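Protein (endonuclease) (Salmonella typhimurium, PDB 1BYR) is an endonuclease of the phospholipase D-like superfamily, modelled as a dimer of subunits that each fold as helices packed around a mixed beta sheet. Local coordinates at residues D24-S29 with I98-V103; S36-D41 with F112-E117; T107-F112 with N120-V125. One frame throughout, in Å; residues are numbered along the deposited sequence.

From the N terminus, the chain leaves helix 14-25 through residues 24-29, forms strand 29-34 and turns through 36-41 into helix 40-51. Contact 1 closes the first long loop when 98-103, at the end of strand 97-100, returns to 24-29. Contact 2 opens before that closure and ends after it, when 112-117 meets 36-41, so these two loops cross. Contact 3 is short-range: 107-112 pairs with 120-125 around helix 114-118, in series with contact 1 and crossing contact 2, with which it shares F112. Contacts 1 and 3 reach the same sheet, whereas contact 2 joins the starts of two helices; I98 packs on F112 and so connects all three.

Contact 1. Residues D24-S29 with I98-V103; sequences DSAKTS and IIVDNV
D101 receives the backbone of K27, T28 and S29 on its carboxylate, and these hydrogen bonds dominate the meeting of 24-29 with 98-103. OD2 takes K27 N at 3.0 Å with its syn lone pair. OD1 takes two firm bonds: T28 N comes from above the carboxylate plane at 2.8 Å from OD1, while S29 N meets OD1 nearly along its C-O axis, with an N-H...O angle of 167°. T28 OG1, on a side chain at about a right angle to that of D101, also lies close to OD1, a weak contact. CG of D101 stands anti to its carbonyl carbon (chi1 -66°), beside its own N. That N, in turn, donates to S29 O at 2.8 Å. A short acidic side chain suits this place, because its two oxygens can serve three successive N-H groups, and the grip fixes its rotation.

Two waters extend the polar network. One donates to S25 OG and to D101 OD2; S25 OG is also bonded to A22 O in helix 14-25. The other links S29 OG, I99 O and N102 N. Within 24-29, K27 NZ turns back to S25 O at 3.1 Å.

Apolar contact is small but tight. V100 CG1, anti to its backbone N (chi1 -178°), comes within 3.5 Å of A26 CB; the small alanine fits where the chain passes so near.

D101 and N102, both with left-handed backbone angles that aspartate and asparagine tolerate well, turn the chain, and V103 N bonds back to V100 O at 3.2 Å. This is the tight turn of the hairpin of strands 97-100 and 104-108, and D101 is the aspartate of the HxK(x)4D sequence motif of the phospholipase D-like superfamily, here fastening the helix-to-strand loop to the sheet.

Contact 2. Residues S36-D41 with F112-E117; sequences SFTAPD and FTKAAE
T113 meets S36 and T38 through its methyl: CG2 lies anti to the carbonyl carbon and comes within 3.4 Å of S36 CB, a tight fit. The same side chain holds OG1 between N and the carbonyl carbon (chi1 69°), from where OG1 accepts A116 N at 3.0 Å. One beta-branched residue thus does two jobs, packing with its methyl and N-capping helix 114-118 with its hydroxyl.

The backbones are joined at F112 O, which accepts two N-H groups. T38 N approaches at 3.0 Å and almost head-on, with a C=O...N angle of 163°, while A39 N, 2.9 Å from the same oxygen, stands above the carbonyl plane. A water adds a bridge from S36 O to F112 N. In the fold, two loops at the ends of sheet strands meet here, each leading into a helix: the loop of 36-41 follows strand 29-34, and that of 112-117 follows the GSxN segment characteristic of phospholipase D-like domains. A39 is the N-cap residue of helix 40-51, and P40 suits the first turn, where no backbone N-H is needed for helical bonding.

A39 CB points at the other segment, and its small methyl fits close to that backbone, with CB 3.6 Å from F112 O. D41 and E117 reach toward each other tip to tip, their carboxylate planes 49° apart, but the modelled separation is too short to trust. R16 of helix 14-25 makes a salt bridge with E117 OE1 and also touches D41. T38 OG1 is buried here with no polar partner in the model, facing T113 CG2 and the aliphatic chain of K114.

Contact 3. Residues T107-F112 with N120-V125; sequences TGSFNF and NSENAV
S109 OG donates to E122 OE1 at 2.6 Å, using the anti lone pair of that oxygen, and the same hydroxyl accepts N123 N at 3.2 Å. Its torsion places OG between N and the carbonyl carbon (chi1 74°), facing the opposite strand. A serine suits the site because one hydroxyl can donate one hydrogen bond and accept another. E122 OE1 is also bonded to H94 of the second subunit, the histidine of the HxK(x)4D motif, while OE2 receives a weak bond from N120 ND2.

Backbone bonds continue the join. S109 N reaches N123 O at 3.1 Å, and F110 N adds a weak bond to that oxygen. Farther along, T107 and V125 form an antiparallel hydrogen-bonded pair: V125 N donates to T107 O at 2.8 Å, and T107 N to V125 O at 2.9 Å. G108 and A124 make the next, non-hydrogen-bonded pair with their CA atoms only 4.6 Å apart. A beta carbon on G108 would collide with N123 O, and the backbone angles by themselves call for glycine.

Side chains pack at both ends of the paired backbones. At one, T107 and V125 lie side by side, pointing the same way, with their CG2 atoms 3.7 Å apart. At the other, F110 CB rests 4.0 Å from A124 CB, and E122 CB sits at the edge of the F110 ring.

G108, S109 and N111 fit the GSxN signature of phospholipase D-like proteins. The H94 bond, with those of S121 to D95 and R144 of the second subunit, puts the contact at the subunit interface. G108 ends strand 104-108, which lies beside 122-128, and S109 and N111 follow in the loop; strand 4-10 flanks 122-128 beyond, and F110 packs on A15 and V19 of helix 14-25 and E117 of helix 114-118.

Contact 1. Residues D24-S29 with I98-V103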
loop_
_atom_site.group_PDB
_atom_site.type_symbol
_atom_site.label_atom_id
_atom_site.label_comp_id
_atom_site.label_asym_id
_atom_site.label_seq_id
_atom_site.Cartn_x
_atom_site.Cartn_y
_atom_site.Cartn_z
ATOM N N ASP A 24 -2.733 -16.598 -8.792
ATOM C CA ASP A 24 -2.770 -17.658 -9.791
ATOM C C ASP A 24 -1.411 -18.310 -10.034
ATOM O O ASP A 24 -1.329 -19.425 -10.549
ATOM C CB ASP A 24 -3.273 -17.103 -11.117
ATOM C CG ASP A 24 -4.767 -16.877 -11.131
ATOM O OD1 ASP A 24 -5.473 -17.368 -10.215
ATOM O OD2 ASP A 24 -5.232 -16.203 -12.071
ATOM N N SER A 25 -0.346 -17.601 -9.678
ATOM C CA SER A 25 1.014 -18.105 -9.884
ATOM C C SER A 25 1.533 -19.012 -8.778
ATOM O O SER A 25 2.511 -19.731 -8.974
ATOM C CB SER A 25 1.992 -16.941 -10.036
ATOM O OG SER A 25 2.518 -16.553 -8.767
ATOM N N ALA A 26 0.899 -18.965 -7.616
ATOM C CA ALA A 26 1.348 -19.763 -6.479
ATOM C C ALA A 26 1.335 -21.266 -6.746
ATOM O O ALA A 26 0.305 -21.848 -7.118
ATOM C CB ALA A 26 0.502 -19.453 -5.253
ATOM N N LYS A 27 2.493 -21.888 -6.548
ATOM C CA LYS A 27 2.631 -23.333 -6.743
ATOM C C LYS A 27 2.764 -24.053 -5.406
ATOM O O LYS A 27 2.470 -25.233 -5.310
ATOM C CB LYS A 27 3.861 -23.647 -7.600
ATOM C CG LYS A 27 3.956 -22.853 -8.898
ATOM C CD LYS A 27 2.890 -23.267 -9.894
ATOM C CE LYS A 27 3.239 -22.790 -11.311
ATOM N NZ LYS A 27 3.493 -21.314 -11.420
ATOM N N THR A 28 3.197 -23.332 -4.374
ATOM C CA THR A 28 3.372 -23.945 -3.072
ATOM C C THR A 28 2.743 -23.213 -1.889
ATOM O O THR A 28 2.123 -23.837 -1.031
ATOM C CB THR A 28 4.860 -24.161 -2.773
ATOM O OG1 THR A 28 5.519 -22.890 -2.730
ATOM C CG2 THR A 28 5.509 -25.016 -3.854
ATOM N N SER A 29 2.895 -21.894 -1.810
ATOM C CA SER A 29 2.313 -21.179 -0.669
ATOM C C SER A 29 1.836 -19.759 -0.900
ATOM O O SER A 29 2.253 -19.073 -1.830
ATOM C CB SER A 29 3.296 -21.169 0.511
ATOM O OG SER A 29 4.507 -20.516 0.157
ATOM N N ILE A 98 0.290 -9.987 -0.100
ATOM C CA ILE A 98 0.206 -11.382 -0.508
ATOM C C ILE A 98 1.636 -11.862 -0.761
ATOM O O ILE A 98 2.325 -11.354 -1.642
ATOM C CB ILE A 98 -0.629 -11.588 -1.808
ATOM C CG1 ILE A 98 -2.072 -11.131 -1.596
ATOM C CG2 ILE A 98 -0.658 -13.074 -2.171
ATOM C CD1 ILE A 98 -3.006 -11.396 -2.781
ATOM N N ILE A 99 2.090 -12.807 0.064
ATOM C CA ILE A 99 3.422 -13.381 -0.072
ATOM C C ILE A 99 3.237 -14.736 -0.764
ATOM O O ILE A 99 2.589 -15.634 -0.228
ATOM C CB ILE A 99 4.086 -13.602 1.305
ATOM C CG1 ILE A 99 4.104 -12.296 2.104
ATOM C CG2 ILE A 99 5.505 -14.108 1.120
ATOM C CD1 ILE A 99 4.203 -12.507 3.602
ATOM N N VAL A 100 3.813 -14.881 -1.955
ATOM C CA VAL A 100 3.677 -16.105 -2.746
ATOM C C VAL A 100 4.943 -16.965 -2.867
ATOM O O VAL A 100 6.038 -16.473 -3.204
ATOM C CB VAL A 100 3.175 -15.739 -4.165
ATOM C CG1 VAL A 100 2.959 -16.994 -5.013
ATOM C CG2 VAL A 100 1.884 -14.947 -4.046
ATOM N N ASP A 101 4.800 -18.249 -2.551
ATOM C CA ASP A 101 5.889 -19.203 -2.662
ATOM C C ASP A 101 7.185 -18.790 -1.950
ATOM O O ASP A 101 8.284 -19.099 -2.408
ATOM C CB ASP A 101 6.153 -19.494 -4.146
ATOM C CG ASP A 101 4.983 -20.223 -4.813
ATOM O OD1 ASP A 101 4.124 -20.748 -4.076
ATOM O OD2 ASP A 101 4.908 -20.264 -6.055
ATOM N N ASN A 102 7.045 -18.098 -0.826
ATOM C CA ASN A 102 8.187 -17.678 -0.028
ATOM C C ASN A 102 9.251 -16.835 -0.737
ATOM O O ASN A 102 10.340 -16.651 -0.212
ATOM C CB ASN A 102 8.847 -18.910 0.596
ATOM C CG ASN A 102 9.804 -18.553 1.719
ATOM O OD1 ASN A 102 9.394 -18.313 2.857
ATOM N ND2 ASN A 102 11.093 -18.524 1.404
ATOM N N VAL A 103 8.950 -16.327 -1.923
ATOM C CA VAL A 103 9.922 -15.512 -2.647
ATOM C C VAL A 103 9.318 -14.321 -3.370
ATOM O O VAL A 103 10.044 -13.484 -3.886
ATOM C CB VAL A 103 10.700 -16.332 -3.692
ATOM C CG1 VAL A 103 11.221 -17.616 -3.082
ATOM C CG2 VAL A 103 9.807 -16.617 -4.874
HETATM O O HOH W 1 4.810 -17.522 -7.829
HETATM O O HOH W 2 4.496 -17.589 0.691
#

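Contact 2. Residues S36-D41 with F112-E117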
loop_
_atom_site.group_PDB
_atom_site.type_symbol
_atom_site.label_atom_id
_atom_site.label_comp_id
_atom_site.label_asym_id
_atom_site.label_seq_id
_atom_site.Cartn_x
_atom_site.Cartn_y
_atom_site.Cartn_z
ATOM N N SER A 36 -9.746 -4.572 4.809
ATOM C CA SER A 36 -11.037 -4.972 4.250
ATOM C C SER A 36 -10.847 -6.185 3.332
ATOM O O SER A 36 -10.118 -6.112 2.346
ATOM C CB SER A 36 -11.625 -3.820 3.464
ATOM O OG SER A 36 -11.508 -2.653 4.221
ATOM N N PHE A 37 -11.533 -7.284 3.652
ATOM C CA PHE A 37 -11.423 -8.552 2.931
ATOM C C PHE A 37 -12.802 -8.911 2.354
ATOM O O PHE A 37 -13.582 -9.602 3.009
ATOM C CB PHE A 37 -10.950 -9.585 3.967
ATOM C CG PHE A 37 -10.576 -10.929 3.411
ATOM C CD1 PHE A 37 -9.430 -11.098 2.646
ATOM C CD2 PHE A 37 -11.348 -12.050 3.714
ATOM C CE1 PHE A 37 -9.045 -12.366 2.197
ATOM C CE2 PHE A 37 -10.975 -13.319 3.269
ATOM C CZ PHE A 37 -9.828 -13.476 2.508
ATOM N N THR A 38 -13.094 -8.466 1.130
ATOM C CA THR A 38 -14.422 -8.709 0.539
ATOM C C THR A 38 -14.571 -9.080 -0.950
ATOM O O THR A 38 -15.597 -9.650 -1.333
ATOM C CB THR A 38 -15.359 -7.477 0.751
ATOM O OG1 THR A 38 -14.859 -6.371 -0.011
ATOM C CG2 THR A 38 -15.420 -7.064 2.213
ATOM N N ALA A 39 -13.590 -8.761 -1.786
ATOM C CA ALA A 39 -13.701 -9.032 -3.225
ATOM C C ALA A 39 -13.947 -10.486 -3.642
ATOM O O ALA A 39 -13.062 -11.337 -3.522
ATOM C CB ALA A 39 -12.468 -8.491 -3.948
ATOM N N PRO A 40 -15.149 -10.788 -4.170
ATOM C CA PRO A 40 -15.453 -12.165 -4.586
ATOM C C PRO A 40 -14.408 -12.770 -5.531
ATOM O O PRO A 40 -14.041 -13.927 -5.381
ATOM C CB PRO A 40 -16.838 -12.051 -5.230
ATOM C CG PRO A 40 -17.447 -10.851 -4.574
ATOM C CD PRO A 40 -16.295 -9.889 -4.399
ATOM N N ASP A 41 -13.931 -11.978 -6.492
ATOM C CA ASP A 41 -12.927 -12.429 -7.454
ATOM C C ASP A 41 -11.641 -12.907 -6.762
ATOM O O ASP A 41 -11.045 -13.916 -7.157
ATOM C CB ASP A 41 -12.594 -11.298 -8.416
ATOM C CG ASP A 41 -11.841 -10.172 -7.746
ATOM O OD1 ASP A 41 -12.428 -9.495 -6.876
ATOM O OD2 ASP A 41 -10.657 -9.968 -8.084
ATOM N N PHE A 112 -8.333 -5.584 -0.780
ATOM C CA PHE A 112 -8.976 -6.667 -1.493
ATOM C C PHE A 112 -10.482 -6.520 -1.457
ATOM O O PHE A 112 -11.214 -7.308 -0.841
ATOM C CB PHE A 112 -8.475 -7.999 -0.916
ATOM C CG PHE A 112 -6.970 -8.089 -0.879
ATOM C CD1 PHE A 112 -6.241 -8.160 -2.056
ATOM C CD2 PHE A 112 -6.281 -7.995 0.318
ATOM C CE1 PHE A 112 -4.845 -8.124 -2.042
ATOM C CE2 PHE A 112 -4.902 -7.960 0.337
ATOM C CZ PHE A 112 -4.182 -8.023 -0.844
ATOM N N THR A 113 -10.926 -5.472 -2.138
ATOM C CA THR A 113 -12.321 -5.105 -2.226
ATOM C C THR A 113 -12.682 -4.689 -3.627
ATOM O O THR A 113 -11.828 -4.416 -4.470
ATOM C CB THR A 113 -12.643 -3.888 -1.344
ATOM O OG1 THR A 113 -12.007 -2.726 -1.909
ATOM C CG2 THR A 113 -12.149 -4.105 0.070
ATOM N N LYS A 114 -13.990 -4.621 -3.827
ATOM C CA LYS A 114 -14.599 -4.209 -5.090
ATOM C C LYS A 114 -14.251 -2.714 -5.372
ATOM O O LYS A 114 -13.821 -2.341 -6.487
ATOM C CB LYS A 114 -16.130 -4.404 -4.991
ATOM C CG LYS A 114 -16.603 -5.479 -3.936
ATOM C CD LYS A 114 -16.225 -5.155 -2.447
ATOM C CE LYS A 114 -16.927 -3.936 -1.837
ATOM N NZ LYS A 114 -16.098 -2.681 -1.900
ATOM N N ALA A 115 -14.414 -1.867 -4.357
ATOM C CA ALA A 115 -14.114 -0.445 -4.507
ATOM C C ALA A 115 -12.655 -0.263 -4.930
ATOM O O ALA A 115 -12.343 0.587 -5.757
ATOM C CB ALA A 115 -14.395 0.287 -3.207
ATOM N N ALA A 116 -11.766 -1.084 -4.377
ATOM C CA ALA A 116 -10.343 -1.013 -4.713
ATOM C C ALA A 116 -10.042 -1.407 -6.165
ATOM O O ALA A 116 -9.092 -0.906 -6.784
ATOM C CB ALA A 116 -9.554 -1.915 -3.780
ATOM N N GLU A 117 -10.850 -2.319 -6.694
ATOM C CA GLU A 117 -10.686 -2.821 -8.058
ATOM C C GLU A 117 -11.279 -1.952 -9.154
ATOM O O GLU A 117 -10.711 -1.818 -10.238
ATOM C CB GLU A 117 -11.339 -4.208 -8.196
ATOM C CG GLU A 117 -10.941 -5.218 -7.124
ATOM C CD GLU A 117 -11.593 -6.598 -7.304
ATOM O OE1 GLU A 117 -12.818 -6.667 -7.544
ATOM O OE2 GLU A 117 -10.872 -7.615 -7.193
HETATM O O HOH W 3 -7.389 -5.261 2.220
#

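Contact 3. Residues T107-F112 with N120-V125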
loop_
_atom_site.group_PDB
_atom_site.type_symbol
_atom_site.label_atom_id
_atom_site.label_comp_id
_atom_site.label_asym_id
_atom_site.label_seq_id
_atom_site.Cartn_x
_atom_site.Cartn_y
_atom_site.Cartn_z
ATOM N N THR A 107 2.140 -6.028 -2.837
ATOM C CA THR A 107 1.811 -5.039 -1.813
ATOM C C THR A 107 1.433 -3.742 -2.501
ATOM O O THR A 107 1.451 -3.668 -3.729
ATOM C CB THR A 107 2.963 -4.795 -0.813
ATOM O OG1 THR A 107 2.462 -4.013 0.278
ATOM C CG2 THR A 107 4.127 -4.046 -1.479
ATOM N N GLY A 108 1.063 -2.724 -1.725
ATOM C CA GLY A 108 0.658 -1.455 -2.307
ATOM C C GLY A 108 -0.512 -0.858 -1.546
ATOM O O GLY A 108 -0.702 -1.155 -0.373
ATOM N N SER A 109 -1.299 -0.003 -2.196
ATOM C CA SER A 109 -2.443 0.602 -1.519
ATOM C C SER A 109 -3.700 -0.254 -1.665
ATOM O O SER A 109 -4.609 -0.186 -0.838
ATOM C CB SER A 109 -2.732 1.995 -2.087
ATOM O OG SER A 109 -3.334 1.927 -3.370
ATOM N N PHE A 110 -3.724 -1.052 -2.727
ATOM C CA PHE A 110 -4.853 -1.913 -3.097
ATOM C C PHE A 110 -5.451 -2.835 -2.015
ATOM O O PHE A 110 -4.807 -3.803 -1.579
ATOM C CB PHE A 110 -4.425 -2.733 -4.333
ATOM C CG PHE A 110 -5.515 -3.607 -4.933
ATOM C CD1 PHE A 110 -5.716 -4.911 -4.484
ATOM C CD2 PHE A 110 -6.255 -3.169 -6.019
ATOM C CE1 PHE A 110 -6.636 -5.755 -5.121
ATOM C CE2 PHE A 110 -7.179 -4.019 -6.657
ATOM C CZ PHE A 110 -7.362 -5.300 -6.210
ATOM N N ASN A 111 -6.674 -2.531 -1.575
ATOM C CA ASN A 111 -7.357 -3.379 -0.587
ATOM C C ASN A 111 -8.065 -4.446 -1.399
ATOM O O ASN A 111 -8.383 -4.237 -2.569
ATOM C CB ASN A 111 -8.415 -2.620 0.207
ATOM C CG ASN A 111 -7.835 -1.837 1.341
ATOM O OD1 ASN A 111 -7.792 -0.608 1.302
ATOM N ND2 ASN A 111 -7.379 -2.522 2.360
ATOM N N PHE A 112 -8.333 -5.584 -0.780
ATOM C CA PHE A 112 -8.976 -6.667 -1.493
ATOM C C PHE A 112 -10.482 -6.520 -1.457
ATOM O O PHE A 112 -11.214 -7.308 -0.841
ATOM C CB PHE A 112 -8.475 -7.999 -0.916
ATOM C CG PHE A 112 -6.970 -8.089 -0.879
ATOM C CD1 PHE A 112 -6.241 -8.160 -2.056
ATOM C CD2 PHE A 112 -6.281 -7.995 0.318
ATOM C CE1 PHE A 112 -4.845 -8.124 -2.042
ATOM C CE2 PHE A 112 -4.902 -7.960 0.337
ATOM C CZ PHE A 112 -4.182 -8.023 -0.844
ATOM N N ASN A 120 -11.659 3.327 -6.772
ATOM C CA ASN A 120 -10.567 4.130 -6.238
ATOM C C ASN A 120 -9.329 4.170 -7.109
ATOM O O ASN A 120 -9.141 3.336 -7.995
ATOM C CB ASN A 120 -10.155 3.579 -4.882
ATOM C CG ASN A 120 -11.277 3.625 -3.872
ATOM O OD1 ASN A 120 -12.241 4.367 -4.023
ATOM N ND2 ASN A 120 -11.158 2.821 -2.830
ATOM N N SER A 121 -8.488 5.168 -6.861
ATOM C CA SER A 121 -7.209 5.219 -7.546
ATOM C C SER A 121 -6.342 4.413 -6.581
ATOM O O SER A 121 -6.350 4.650 -5.354
ATOM C CB SER A 121 -6.674 6.647 -7.667
ATOM O OG SER A 121 -5.396 6.622 -8.273
ATOM N N GLU A 122 -5.644 3.415 -7.117
ATOM C CA GLU A 122 -4.788 2.543 -6.317
ATOM C C GLU A 122 -3.617 2.096 -7.152
ATOM O O GLU A 122 -3.581 2.285 -8.361
ATOM C CB GLU A 122 -5.510 1.246 -5.891
ATOM C CG GLU A 122 -6.916 1.385 -5.384
ATOM C CD GLU A 122 -6.979 1.553 -3.892
ATOM O OE1 GLU A 122 -5.916 1.705 -3.263
ATOM O OE2 GLU A 122 -8.100 1.531 -3.349
ATOM N N ASN A 123 -2.652 1.483 -6.479
ATOM C CA ASN A 123 -1.510 0.902 -7.153
ATOM C C ASN A 123 -1.230 -0.404 -6.431
ATOM O O ASN A 123 -1.414 -0.513 -5.216
ATOM C CB ASN A 123 -0.277 1.819 -7.083
ATOM C CG ASN A 123 0.314 1.909 -5.690
ATOM O OD1 ASN A 123 -0.145 2.692 -4.859
ATOM N ND2 ASN A 123 1.320 1.104 -5.420
ATOM N N ALA A 124 -0.841 -1.424 -7.191
ATOM C CA ALA A 124 -0.458 -2.700 -6.622
ATOM C C ALA A 124 0.832 -3.073 -7.307
ATOM O O ALA A 124 0.962 -2.903 -8.524
ATOM C CB ALA A 124 -1.539 -3.792 -6.901
ATOM N N VAL A 125 1.806 -3.549 -6.533
ATOM C CA VAL A 125 3.059 -3.983 -7.114
ATOM C C VAL A 125 3.322 -5.428 -6.728
ATOM O O VAL A 125 2.916 -5.888 -5.651
ATOM C CB VAL A 125 4.259 -3.118 -6.632
ATOM C CG1 VAL A 125 4.061 -1.679 -7.072
ATOM C CG2 VAL A 125 4.405 -3.211 -5.121
HETATM O O HOH W 4 -8.774 0.559 -1.223
#